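PDB 6E0O: cGAS/DncV-like nucleotidyltransferase in E. coli homolog from Elizabethkingia meningoseptica ATCC 13253 = NBRC 12535, which synthesizes cyclic dinucleotide second messengers from nucleoside triphosphates with magnesium, as the signal-producing enzyme of a CBASS antiphage defence system. Local coordinates for residues 217-225 with 257-267. Sequence-based numbering, arbitrary orientation.
Sequences FFIECLVYN and YTEVNRLFWLF
N225 meets T258 and Y257 where helix 216-224 packs on the loop 257-267, in the helical part of a cGAS/DncV-like nucleotidyltransferase. In hydrogen bonding, the N225 amide grips the backbone of T258 twice, OD1 accepting from T258 N (2.9 Å) and ND2 donating to a lone pair of T258 O (2.8 Å). ND2 spends its other hydrogen on C221 O, one turn back; with three bonds the amide is fixed in its rotation. V260 N makes a weak bond to C221 SG. The same amide also stacks flat over the Y257 ring, planes 5° apart, with N225 CB 3.3 Å from the ring centroid in a CH-pi contact; Y257 OH is held by D250. V260 CA sits over one face of the Y224 ring, 4.0 Å from its centroid, and K181 of helix 171-184 makes a cation-pi contact with this ring. Apolar packing brings L266 CD1 to C221 CB at 3.6 Å, and L222 CD2 fits among L266, Y257 and F267. CG anti to the backbone N (chi1 -166°) brings the F218 ring to F267, CE1 to CE1 3.7 Å. F217, which also packs on the bound linear dinucleotide, has the E259 carboxylate at its ring edge, planes 89° apart and E259 CD 3.8 Å from F217 CZ; N261 ND2 donates to E259 OE1 (2.8 Å).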
ATOM      1  N   PHE A 217       1.814  -3.366  -2.333  1.00 13.39           N
ATOM      2  CA  PHE A 217       2.779  -2.368  -2.773  1.00 12.38           C
ATOM      3  C   PHE A 217       3.500  -2.835  -4.029  1.00 11.03           C
ATOM      4  O   PHE A 217       3.690  -2.063  -4.977  1.00 11.63           O
ATOM      5  CB  PHE A 217       3.781  -2.102  -1.646  1.00 12.54           C
ATOM      6  CG  PHE A 217       4.863  -1.131  -2.011  1.00 13.12           C
ATOM      7  CD1 PHE A 217       4.626   0.233  -1.966  1.00 14.07           C
ATOM      8  CD2 PHE A 217       6.115  -1.575  -2.397  1.00 14.34           C
ATOM      9  CE1 PHE A 217       5.614   1.127  -2.300  1.00 15.75           C
ATOM     10  CE2 PHE A 217       7.106  -0.676  -2.739  1.00 14.03           C
ATOM     11  CZ  PHE A 217       6.852   0.674  -2.687  1.00 14.92           C
ATOM     12  N   PHE A 218       3.940  -4.090  -4.037  1.00 11.38           N
ATOM     13  CA  PHE A 218       4.671  -4.623  -5.178  1.00 10.71           C
ATOM     14  C   PHE A 218       3.800  -4.606  -6.425  1.00 10.42           C
ATOM     15  O   PHE A 218       4.244  -4.174  -7.495  1.00 11.14           O
ATOM     16  CB  PHE A 218       5.134  -6.031  -4.815  1.00 11.72           C
ATOM     17  CG  PHE A 218       6.174  -6.619  -5.724  1.00 11.92           C
ATOM     18  CD1 PHE A 218       7.402  -6.016  -5.900  1.00 18.98           C
ATOM     19  CD2 PHE A 218       5.946  -7.832  -6.338  1.00 18.80           C
ATOM     20  CE1 PHE A 218       8.362  -6.591  -6.700  1.00 19.49           C
ATOM     21  CE2 PHE A 218       6.904  -8.403  -7.138  1.00 18.20           C
ATOM     22  CZ  PHE A 218       8.121  -7.790  -7.296  1.00 13.92           C
ATOM     23  N   ILE A 219       2.546  -5.048  -6.301  1.00 10.99           N
ATOM     24  CA  ILE A 219       1.632  -5.023  -7.443  1.00 10.82           C
ATOM     25  C   ILE A 219       1.469  -3.595  -7.957  1.00 11.59           C
ATOM     26  O   ILE A 219       1.534  -3.336  -9.166  1.00 11.71           O
ATOM     27  CB  ILE A 219       0.278  -5.655  -7.063  1.00 11.78           C
ATOM     28  CG1 ILE A 219       0.454  -7.146  -6.769  1.00 12.76           C
ATOM     29  CG2 ILE A 219      -0.763  -5.412  -8.160  1.00 13.94           C
ATOM     30  CD1 ILE A 219      -0.798  -7.830  -6.245  1.00 14.05           C
ATOM     31  N   GLU A 220       1.249  -2.647  -7.040  1.00 11.48           N
ATOM     32  CA  GLU A 220       1.069  -1.258  -7.446  1.00 11.06           C
ATOM     33  C   GLU A 220       2.267  -0.751  -8.228  1.00 10.58           C
ATOM     34  O   GLU A 220       2.105  -0.067  -9.249  1.00 11.97           O
ATOM     35  CB  GLU A 220       0.828  -0.379  -6.224  1.00 13.22           C
ATOM     36  CG  GLU A 220      -0.549  -0.582  -5.626  1.00 15.28           C
ATOM     37  CD  GLU A 220      -0.804   0.246  -4.397  1.00 21.69           C
ATOM     38  OE1 GLU A 220      -0.587   1.475  -4.414  1.00 22.99           O
ATOM     39  OE2 GLU A 220      -1.234  -0.359  -3.405  1.00 31.30           O
ATOM     40  N   CYS A 221       3.479  -1.086  -7.773  1.00 10.79           N
ATOM     41  CA  CYS A 221       4.679  -0.629  -8.466  1.00 10.66           C
ATOM     42  C   CYS A 221       4.829  -1.304  -9.824  1.00 10.79           C
ATOM     43  O   CYS A 221       5.224  -0.654 -10.796  1.00 11.77           O
ATOM     44  CB  CYS A 221       5.917  -0.889  -7.608  1.00 11.59           C
ATOM     45  SG  CYS A 221       6.054   0.109  -6.095  1.00 12.14           S
ATOM     46  N   LEU A 222       4.537  -2.606  -9.914  1.00 10.28           N
ATOM     47  CA  LEU A 222       4.664  -3.294 -11.196  1.00 11.23           C
ATOM     48  C   LEU A 222       3.755  -2.661 -12.238  1.00 10.40           C
ATOM     49  O   LEU A 222       4.191  -2.352 -13.352  1.00 11.27           O
ATOM     50  CB  LEU A 222       4.323  -4.773 -11.053  1.00 10.43           C
ATOM     51  CG  LEU A 222       5.288  -5.614 -10.219  1.00 11.70           C
ATOM     52  CD1 LEU A 222       4.673  -6.992  -9.982  1.00 13.05           C
ATOM     53  CD2 LEU A 222       6.638  -5.721 -10.884  1.00 12.08           C
ATOM     54  N   VAL A 223       2.474  -2.481 -11.906  1.00 10.27           N
ATOM     55  CA  VAL A 223       1.549  -1.923 -12.886  1.00 10.14           C
ATOM     56  C   VAL A 223       1.929  -0.484 -13.215  1.00 10.31           C
ATOM     57  O   VAL A 223       1.724  -0.025 -14.345  1.00 10.86           O
ATOM     58  CB  VAL A 223       0.095  -2.061 -12.395  1.00 10.79           C
ATOM     59  CG1 VAL A 223      -0.866  -1.547 -13.443  1.00 11.21           C
ATOM     60  CG2 VAL A 223      -0.225  -3.512 -12.052  1.00 11.58           C
ATOM     61  N   TYR A 224       2.494   0.237 -12.249  1.00 10.03           N
ATOM     62  CA  TYR A 224       2.871   1.627 -12.455  1.00 11.01           C
ATOM     63  C   TYR A 224       3.875   1.766 -13.590  1.00 11.67           C
ATOM     64  O   TYR A 224       3.887   2.787 -14.287  1.00 11.66           O
ATOM     65  CB  TYR A 224       3.459   2.206 -11.152  1.00 11.71           C
ATOM     66  CG  TYR A 224       3.831   3.666 -11.278  1.00 11.56           C
ATOM     67  CD1 TYR A 224       2.859   4.647 -11.196  1.00 11.48           C
ATOM     68  CD2 TYR A 224       5.139   4.065 -11.516  1.00 13.06           C
ATOM     69  CE1 TYR A 224       3.179   5.982 -11.346  1.00 11.98           C
ATOM     70  CE2 TYR A 224       5.463   5.390 -11.663  1.00 13.24           C
ATOM     71  CZ  TYR A 224       4.484   6.340 -11.573  1.00 12.76           C
ATOM     72  OH  TYR A 224       4.812   7.664 -11.723  1.00 13.84           O
ATOM     73  N   ASN A 225       4.729   0.765 -13.785  1.00 11.05           N
ATOM     74  CA  ASN A 225       5.771   0.833 -14.802  1.00 11.40           C
ATOM     75  C   ASN A 225       5.295   0.411 -16.185  1.00 11.53           C
ATOM     76  O   ASN A 225       6.068   0.503 -17.147  1.00 13.66           O
ATOM     77  CB  ASN A 225       6.992   0.017 -14.367  1.00 12.26           C
ATOM     78  CG  ASN A 225       7.804   0.719 -13.289  1.00 12.56           C
ATOM     79  OD1 ASN A 225       8.781   1.410 -13.578  1.00 12.92           O
ATOM     80  ND2 ASN A 225       7.401   0.548 -12.037  1.00 12.34           N
ATOM     81  N   TYR A 257      12.538  -1.053 -13.124  1.00 12.87           N
ATOM     82  CA  TYR A 257      11.296  -0.444 -12.680  1.00 11.43           C
ATOM     83  C   TYR A 257      11.557   0.491 -11.505  1.00 11.77           C
ATOM     84  O   TYR A 257      12.410   0.233 -10.655  1.00 12.71           O
ATOM     85  CB  TYR A 257      10.339  -1.551 -12.228  1.00 12.30           C
ATOM     86  CG  TYR A 257       9.518  -2.208 -13.317  1.00 10.81           C
ATOM     87  CD1 TYR A 257       9.878  -2.138 -14.659  1.00 12.13           C
ATOM     88  CD2 TYR A 257       8.353  -2.888 -12.991  1.00 11.46           C
ATOM     89  CE1 TYR A 257       9.084  -2.722 -15.640  1.00 11.58           C
ATOM     90  CE2 TYR A 257       7.566  -3.464 -13.955  1.00 11.69           C
ATOM     91  CZ  TYR A 257       7.930  -3.383 -15.271  1.00 12.11           C
ATOM     92  OH  TYR A 257       7.104  -3.969 -16.194  1.00 12.33           O
ATOM     93  N   THR A 258      10.780   1.561 -11.435  1.00 11.47           N
ATOM     94  CA  THR A 258      10.803   2.427 -10.265  1.00 11.60           C
ATOM     95  C   THR A 258       9.677   2.050  -9.305  1.00 11.28           C
ATOM     96  O   THR A 258       8.688   1.418  -9.680  1.00 12.03           O
ATOM     97  CB  THR A 258      10.661   3.908 -10.642  1.00 13.19           C
ATOM     98  OG1 THR A 258       9.321   4.174 -11.066  1.00 13.92           O
ATOM     99  CG2 THR A 258      11.613   4.308 -11.753  1.00 15.64           C
ATOM    100  N   GLU A 259       9.823   2.463  -8.048  1.00 12.11           N
ATOM    101  CA  GLU A 259       8.672   2.526  -7.162  1.00 11.50           C
ATOM    102  C   GLU A 259       7.712   3.576  -7.700  1.00 11.22           C
ATOM    103  O   GLU A 259       8.080   4.410  -8.525  1.00 12.05           O
ATOM    104  CB  GLU A 259       9.123   2.842  -5.734  1.00 12.42           C
ATOM    105  CG  GLU A 259       9.971   1.706  -5.148  1.00 13.19           C
ATOM    106  CD  GLU A 259      10.354   1.872  -3.694  1.00 17.45           C
ATOM    107  OE1 GLU A 259      10.203   2.977  -3.148  1.00 21.83           O
ATOM    108  OE2 GLU A 259      10.816   0.883  -3.086  1.00 18.98           O
ATOM    109  N   VAL A 260       6.459   3.517  -7.247  1.00 11.37           N
ATOM    110  CA  VAL A 260       5.479   4.521  -7.651  1.00 11.89           C
ATOM    111  C   VAL A 260       5.984   5.914  -7.315  1.00 11.99           C
ATOM    112  O   VAL A 260       5.729   6.869  -8.053  1.00 13.58           O
ATOM    113  CB  VAL A 260       4.105   4.248  -7.007  1.00 12.10           C
ATOM    114  CG1 VAL A 260       3.122   5.326  -7.422  1.00 11.91           C
ATOM    115  CG2 VAL A 260       3.580   2.875  -7.392  1.00 11.94           C
ATOM    116  N   ASN A 261       6.718   6.053  -6.205  1.00 12.63           N
ATOM    117  CA  ASN A 261       7.234   7.355  -5.793  1.00 12.82           C
ATOM    118  C   ASN A 261       8.256   7.929  -6.769  1.00 13.21           C
ATOM    119  O   ASN A 261       8.579   9.113  -6.662  1.00 14.47           O
ATOM    120  CB  ASN A 261       7.813   7.284  -4.375  1.00 13.67           C
ATOM    121  CG  ASN A 261       8.944   6.283  -4.239  1.00 13.37           C
ATOM    122  OD1 ASN A 261       9.845   6.224  -5.067  1.00 13.78           O
ATOM    123  ND2 ASN A 261       8.896   5.491  -3.183  1.00 14.84           N
ATOM    124  N   ARG A 262       8.781   7.127  -7.693  1.00 13.47           N
ATOM    125  CA  ARG A 262       9.746   7.554  -8.707  1.00 14.63           C
ATOM    126  C   ARG A 262      11.052   8.066  -8.116  1.00 15.69           C
ATOM    127  O   ARG A 262      11.855   8.688  -8.830  1.00 18.67           O
ATOM    128  CB  ARG A 262       9.167   8.583  -9.686  1.00 17.85           C
ATOM    129  CG  ARG A 262       8.250   7.974 -10.716  1.00 22.38           C
ATOM    130  CD  ARG A 262       7.924   8.948 -11.833  1.00 27.93           C
ATOM    131  NE  ARG A 262       7.635   8.242 -13.077  1.00 35.07           N
ATOM    132  CZ  ARG A 262       6.895   8.731 -14.066  1.00 39.60           C
ATOM    133  NH1 ARG A 262       6.352   9.936 -13.965  1.00 41.69           N
ATOM    134  NH2 ARG A 262       6.691   8.005 -15.157  1.00 41.83           N
ATOM    135  N   LEU A 263      11.287   7.821  -6.833  1.00 14.10           N
ATOM    136  CA  LEU A 263      12.494   8.272  -6.169  1.00 15.07           C
ATOM    137  C   LEU A 263      13.524   7.171  -6.022  1.00 14.61           C
ATOM    138  O   LEU A 263      14.713   7.473  -5.888  1.00 15.94           O
ATOM    139  CB  LEU A 263      12.153   8.795  -4.772  1.00 16.75           C
ATOM    140  CG  LEU A 263      11.315  10.071  -4.749  1.00 18.24           C
ATOM    141  CD1 LEU A 263      10.717  10.270  -3.375  1.00 20.34           C
ATOM    142  CD2 LEU A 263      12.168  11.260  -5.149  1.00 20.53           C
ATOM    143  N   PHE A 264      13.092   5.911  -6.031  1.00 14.72           N
ATOM    144  CA  PHE A 264      13.953   4.767  -5.792  1.00 15.10           C
ATOM    145  C   PHE A 264      13.522   3.631  -6.700  1.00 13.78           C
ATOM    146  O   PHE A 264      12.391   3.597  -7.191  1.00 13.71           O
ATOM    147  CB  PHE A 264      13.933   4.397  -4.314  1.00 17.17           C
ATOM    148  CG  PHE A 264      14.467   5.492  -3.451  1.00 18.59           C
ATOM    149  CD1 PHE A 264      15.830   5.661  -3.307  1.00 20.05           C
ATOM    150  CD2 PHE A 264      13.616   6.391  -2.840  1.00 20.18           C
ATOM    151  CE1 PHE A 264      16.340   6.682  -2.543  1.00 23.49           C
ATOM    152  CE2 PHE A 264      14.121   7.422  -2.071  1.00 22.76           C
ATOM    153  CZ  PHE A 264      15.483   7.569  -1.926  1.00 22.88           C
ATOM    154  N   TRP A 265      14.461   2.727  -6.942  1.00 14.56           N
ATOM    155  CA  TRP A 265      14.225   1.601  -7.821  1.00 13.72           C
ATOM    156  C   TRP A 265      13.414   0.529  -7.108  1.00 12.98           C
ATOM    157  O   TRP A 265      13.626   0.251  -5.925  1.00 14.23           O
ATOM    158  CB  TRP A 265      15.553   0.976  -8.244  1.00 15.27           C
ATOM    159  CG  TRP A 265      16.445   1.822  -9.084  1.00 19.73           C
ATOM    160  CD1 TRP A 265      17.694   2.267  -8.753  1.00 26.65           C
ATOM    161  CD2 TRP A 265      16.181   2.310 -10.404  1.00 19.75           C
ATOM    162  NE1 TRP A 265      18.219   3.004  -9.783  1.00 28.78           N
ATOM    163  CE2 TRP A 265      17.313   3.045 -10.810  1.00 24.63           C
ATOM    164  CE3 TRP A 265      15.103   2.196 -11.285  1.00 18.05           C
ATOM    165  CZ2 TRP A 265      17.393   3.672 -12.053  1.00 26.65           C
ATOM    166  CZ3 TRP A 265      15.182   2.823 -12.517  1.00 20.64           C
ATOM    167  CH2 TRP A 265      16.321   3.544 -12.892  1.00 24.32           C
ATOM    168  N   LEU A 266      12.519  -0.116  -7.853  1.00 12.41           N
ATOM    169  CA  LEU A 266      11.744  -1.214  -7.286  1.00 11.69           C
ATOM    170  C   LEU A 266      12.644  -2.381  -6.916  1.00 12.36           C
ATOM    171  O   LEU A 266      12.481  -2.985  -5.849  1.00 13.56           O
ATOM    172  CB  LEU A 266      10.681  -1.658  -8.282  1.00 11.65           C
ATOM    173  CG  LEU A 266       9.738  -2.749  -7.791  1.00 12.22           C
ATOM    174  CD1 LEU A 266       9.006  -2.349  -6.531  1.00 12.41           C
ATOM    175  CD2 LEU A 266       8.744  -3.119  -8.899  1.00 12.53           C
ATOM    176  N   PHE A 267      13.585  -2.722  -7.785  1.00 12.28           N
ATOM    177  CA  PHE A 267      14.484  -3.855  -7.558  1.00 12.94           C
ATOM    178  C   PHE A 267      15.824  -3.381  -7.002  1.00 13.53           C
ATOM    179  O   PHE A 267      16.897  -3.792  -7.415  1.00 17.08           O
ATOM    180  CB  PHE A 267      14.602  -4.684  -8.833  1.00 12.78           C
ATOM    181  CG  PHE A 267      13.264  -5.181  -9.307  1.00 12.38           C
ATOM    182  CD1 PHE A 267      12.556  -6.109  -8.554  1.00 13.71           C
ATOM    183  CD2 PHE A 267      12.678  -4.685 -10.460  1.00 13.72           C
ATOM    184  CE1 PHE A 267      11.309  -6.553  -8.958  1.00 14.86           C
ATOM    185  CE2 PHE A 267      11.426  -5.120 -10.862  1.00 14.39           C
ATOM    186  CZ  PHE A 267      10.743  -6.057 -10.106  1.00 14.67           C
TER